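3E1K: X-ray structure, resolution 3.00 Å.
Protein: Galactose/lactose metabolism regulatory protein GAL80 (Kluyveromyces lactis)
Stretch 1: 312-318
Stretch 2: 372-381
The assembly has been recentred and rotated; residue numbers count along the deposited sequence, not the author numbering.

Stretch 1, residues 312-318: FVEISNL
Stretch 2 (372-381) RNYNSVVGNI

The contact is anchored by the backbone carbonyl of Ile 315, which accepts a hydrogen bond from the hydroxyl of Ser 376. Ile 315 O and Ser 376 OG lie 2.4 Å apart, very short, and because Ile 315 O is crowded in the 3.00 Å model its exact place is less sure. Ser 376 opens the helix 376-381, which continues later in the chain (phi/psi -68/-40); its CA-to-CB bond points toward stretch 1, and chi1 of 47° (p) sets the hydroxyl. A short polar side chain suits this buried place, where its hydroxyl reaches the carbonyl of Ile 315. Ile 315 O also lies 3.3 Å from Val 377 N, but the angle is too poor for a hydrogen bond.

One helical turn later, Asn 380 makes the second polar link. Its CA-to-CB bond also points toward stretch 1, and with chi1 -77° (m) and chi2 -6° its amide donates from ND2 to Glu 314 O at 3.4 Å; the N-H...O angle of 178° is nearly linear, but the length makes the bond weak. The other end of the same amide is engaged within stretch 2: Tyr 374 OH donates to Asn 380 OD1 at a very short 2.4 Å. Asparagine suits this buried site because one amide can donate and accept at once.

Asn 375 caps the helix start: its OD1 (chi1 -178°, t) accepts from Val 378 N at 2.7 Å and 169°. Backbone bonding continues with Asn 380 N to Ser 376 O at 2.9 Å. Stretch 1 has no regular helix or strand, but it turns tightly: Phe 312 O accepts from Ile 315 N at 3.0 Å and from Ser 316 N at a very short 2.3 Å. Val 313 and Glu 314 have phi/psi of -61/-31 and -61/-34, Ile 315 has -110/-31, and the chain extends at Ser 316 (-72/150) and Asn 317 (-104/118).

The closest CA atoms are those of Ile 315 and Val 377, 4.5 Å apart, which gives the register. The CA-to-CB bond of Ile 315 is sideways, its end leading away; that of Val 377 is away overall, though its CB touches stretch 1. Ile 315 CG2 is 3.3 Å from Val 377 CG2, a close apolar contact; Ile 315 is m,t (-55°, 156°), and Val 377 has chi1 170° (t).

Farther out, the CA-to-CB bond of Asn 317 (chi1 176°, t; chi2 45°) points sideways to stretch 2, and the residue has 76 Å² covered, the largest share of any residue. Its OD1 meets the edge of the Tyr 374 ring, 3.6 Å from Tyr 374 CD2, while ND2 is hydrogen-bonded elsewhere in the structure. The CA-to-CB bond of Tyr 374 points toward stretch 1, with chi1 148°, between wells, and chi2 70°. In total, 329 Å² is buried, both sides summed.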

# COMPACT_ATOMS: atom_id res chain seq x y z
N PHE A 312 -1.91 -16.97 -2.43
CA PHE A 312 -0.98 -17.89 -3.01
C PHE A 312 -1.28 -17.94 -4.44
O PHE A 312 -1.94 -18.85 -4.93
CB PHE A 312 -1.09 -19.28 -2.39
CG PHE A 312 -0.62 -19.31 -0.96
CD1 PHE A 312 -1.50 -19.31 0.14
CD2 PHE A 312 0.74 -19.13 -0.73
CE1 PHE A 312 -0.99 -19.26 1.45
CE2 PHE A 312 1.26 -19.08 0.56
CZ PHE A 312 0.40 -19.15 1.66
N VAL A 313 -0.84 -16.90 -5.11
CA VAL A 313 -1.10 -16.73 -6.52
C VAL A 313 -0.53 -17.84 -7.39
O VAL A 313 -0.92 -18.21 -8.51
CB VAL A 313 -0.45 -15.39 -6.91
CG1 VAL A 313 1.04 -15.50 -6.67
CG2 VAL A 313 -0.79 -14.94 -8.32
N GLU A 314 0.56 -18.27 -6.79
CA GLU A 314 1.43 -19.27 -7.36
C GLU A 314 0.64 -20.54 -7.55
O GLU A 314 0.86 -21.30 -8.44
CB GLU A 314 2.53 -19.53 -6.34
CG GLU A 314 2.74 -18.27 -5.50
CD GLU A 314 2.65 -18.53 -4.02
OE1 GLU A 314 2.99 -19.71 -3.74
OE2 GLU A 314 2.28 -17.60 -3.26
N ILE A 315 -0.26 -20.70 -6.60
CA ILE A 315 -1.11 -21.86 -6.50
C ILE A 315 -2.53 -21.40 -6.85
O ILE A 315 -3.33 -22.23 -7.23
CB ILE A 315 -1.23 -22.27 -5.03
CG1 ILE A 315 0.16 -22.49 -4.37
CG2 ILE A 315 -2.29 -23.31 -4.85
CD1 ILE A 315 0.18 -22.34 -2.88
N SER A 316 -2.90 -20.15 -6.56
CA SER A 316 -4.28 -19.67 -6.78
C SER A 316 -4.94 -19.39 -8.11
O SER A 316 -4.30 -19.01 -9.12
CB SER A 316 -4.72 -18.61 -5.79
OG SER A 316 -4.84 -19.20 -4.50
N ASN A 317 -6.24 -19.61 -8.05
CA ASN A 317 -7.07 -19.47 -9.23
C ASN A 317 -7.61 -18.15 -8.76
O ASN A 317 -8.19 -18.07 -7.66
CB ASN A 317 -8.20 -20.50 -9.23
CG ASN A 317 -9.17 -20.36 -10.42
OD1 ASN A 317 -8.75 -20.18 -11.56
ND2 ASN A 317 -10.46 -20.45 -10.14
N LEU A 318 -7.33 -17.12 -9.57
CA LEU A 318 -7.80 -15.78 -9.26
C LEU A 318 -8.83 -15.32 -10.31
O LEU A 318 -9.34 -16.10 -11.13
CB LEU A 318 -6.66 -14.78 -9.16
CG LEU A 318 -5.37 -15.57 -9.00
CD1 LEU A 318 -4.32 -15.13 -10.06
CD2 LEU A 318 -4.78 -15.67 -7.58
N ARG A 372 -13.28 -20.31 -14.11
CA ARG A 372 -13.95 -21.23 -13.26
C ARG A 372 -13.29 -22.61 -13.14
O ARG A 372 -12.84 -23.23 -14.12
CB ARG A 372 -15.37 -21.29 -13.81
CG ARG A 372 -16.37 -21.91 -12.93
CD ARG A 372 -17.70 -21.39 -13.35
NE ARG A 372 -18.50 -20.99 -12.21
CZ ARG A 372 -19.40 -21.80 -11.63
NH1 ARG A 372 -19.58 -23.06 -12.06
NH2 ARG A 372 -20.10 -21.31 -10.62
N ASN A 373 -13.21 -23.10 -11.91
CA ASN A 373 -12.60 -24.40 -11.69
C ASN A 373 -11.40 -24.68 -12.64
O ASN A 373 -11.41 -25.55 -13.57
CB ASN A 373 -13.71 -25.45 -11.75
CG ASN A 373 -14.50 -25.49 -13.08
OD1 ASN A 373 -15.71 -25.45 -13.09
ND2 ASN A 373 -13.78 -25.67 -14.20
N TYR A 374 -10.30 -23.97 -12.51
CA TYR A 374 -9.11 -24.29 -13.29
C TYR A 374 -8.25 -24.69 -12.15
O TYR A 374 -8.25 -24.06 -11.14
CB TYR A 374 -8.57 -23.04 -13.97
CG TYR A 374 -7.09 -22.94 -14.17
CD1 TYR A 374 -6.44 -23.73 -15.05
CD2 TYR A 374 -6.35 -22.03 -13.52
CE1 TYR A 374 -5.10 -23.64 -15.23
CE2 TYR A 374 -5.03 -21.94 -13.70
CZ TYR A 374 -4.42 -22.75 -14.56
OH TYR A 374 -3.10 -22.67 -14.76
N ASN A 375 -7.57 -25.81 -12.25
CA ASN A 375 -6.79 -26.30 -11.11
C ASN A 375 -5.40 -25.66 -11.17
O ASN A 375 -4.46 -26.16 -11.70
CB ASN A 375 -6.64 -27.82 -11.03
CG ASN A 375 -5.86 -28.26 -9.78
OD1 ASN A 375 -5.13 -27.47 -9.17
ND2 ASN A 375 -6.10 -29.52 -9.36
N SER A 376 -5.30 -24.51 -10.54
CA SER A 376 -4.06 -23.81 -10.57
C SER A 376 -3.06 -24.59 -9.79
O SER A 376 -1.87 -24.61 -10.13
CB SER A 376 -4.39 -22.57 -9.76
OG SER A 376 -5.08 -23.01 -8.60
N VAL A 377 -3.56 -25.14 -8.69
CA VAL A 377 -2.70 -25.86 -7.77
C VAL A 377 -1.78 -26.73 -8.59
O VAL A 377 -0.56 -26.60 -8.51
CB VAL A 377 -3.52 -26.68 -6.80
CG1 VAL A 377 -2.57 -27.60 -6.00
CG2 VAL A 377 -4.33 -25.74 -5.88
N VAL A 378 -2.43 -27.58 -9.38
CA VAL A 378 -1.63 -28.46 -10.25
C VAL A 378 -1.48 -27.87 -11.64
O VAL A 378 -0.45 -28.06 -12.30
CB VAL A 378 -2.34 -29.83 -10.43
CG1 VAL A 378 -1.65 -30.64 -11.54
CG2 VAL A 378 -2.46 -30.65 -9.11
N GLY A 379 -2.53 -27.25 -12.14
CA GLY A 379 -2.43 -26.72 -13.50
C GLY A 379 -1.13 -26.00 -13.72
O GLY A 379 -0.40 -26.26 -14.68
N ASN A 380 -0.84 -25.12 -12.79
CA ASN A 380 0.34 -24.31 -12.91
C ASN A 380 1.65 -25.00 -13.08
O ASN A 380 2.38 -24.61 -14.03
CB ASN A 380 0.33 -23.21 -11.88
CG ASN A 380 -0.61 -22.11 -12.28
OD1 ASN A 380 -1.17 -22.12 -13.38
ND2 ASN A 380 -0.79 -21.14 -11.39
N ILE A 381 1.95 -25.99 -12.22
CA ILE A 381 3.20 -26.66 -12.51
C ILE A 381 3.14 -27.27 -13.93
O ILE A 381 4.09 -27.10 -14.74
CB ILE A 381 3.56 -27.70 -11.42
CG1 ILE A 381 3.80 -26.97 -10.10
CG2 ILE A 381 4.76 -28.54 -11.85
CD1 ILE A 381 2.64 -26.98 -9.10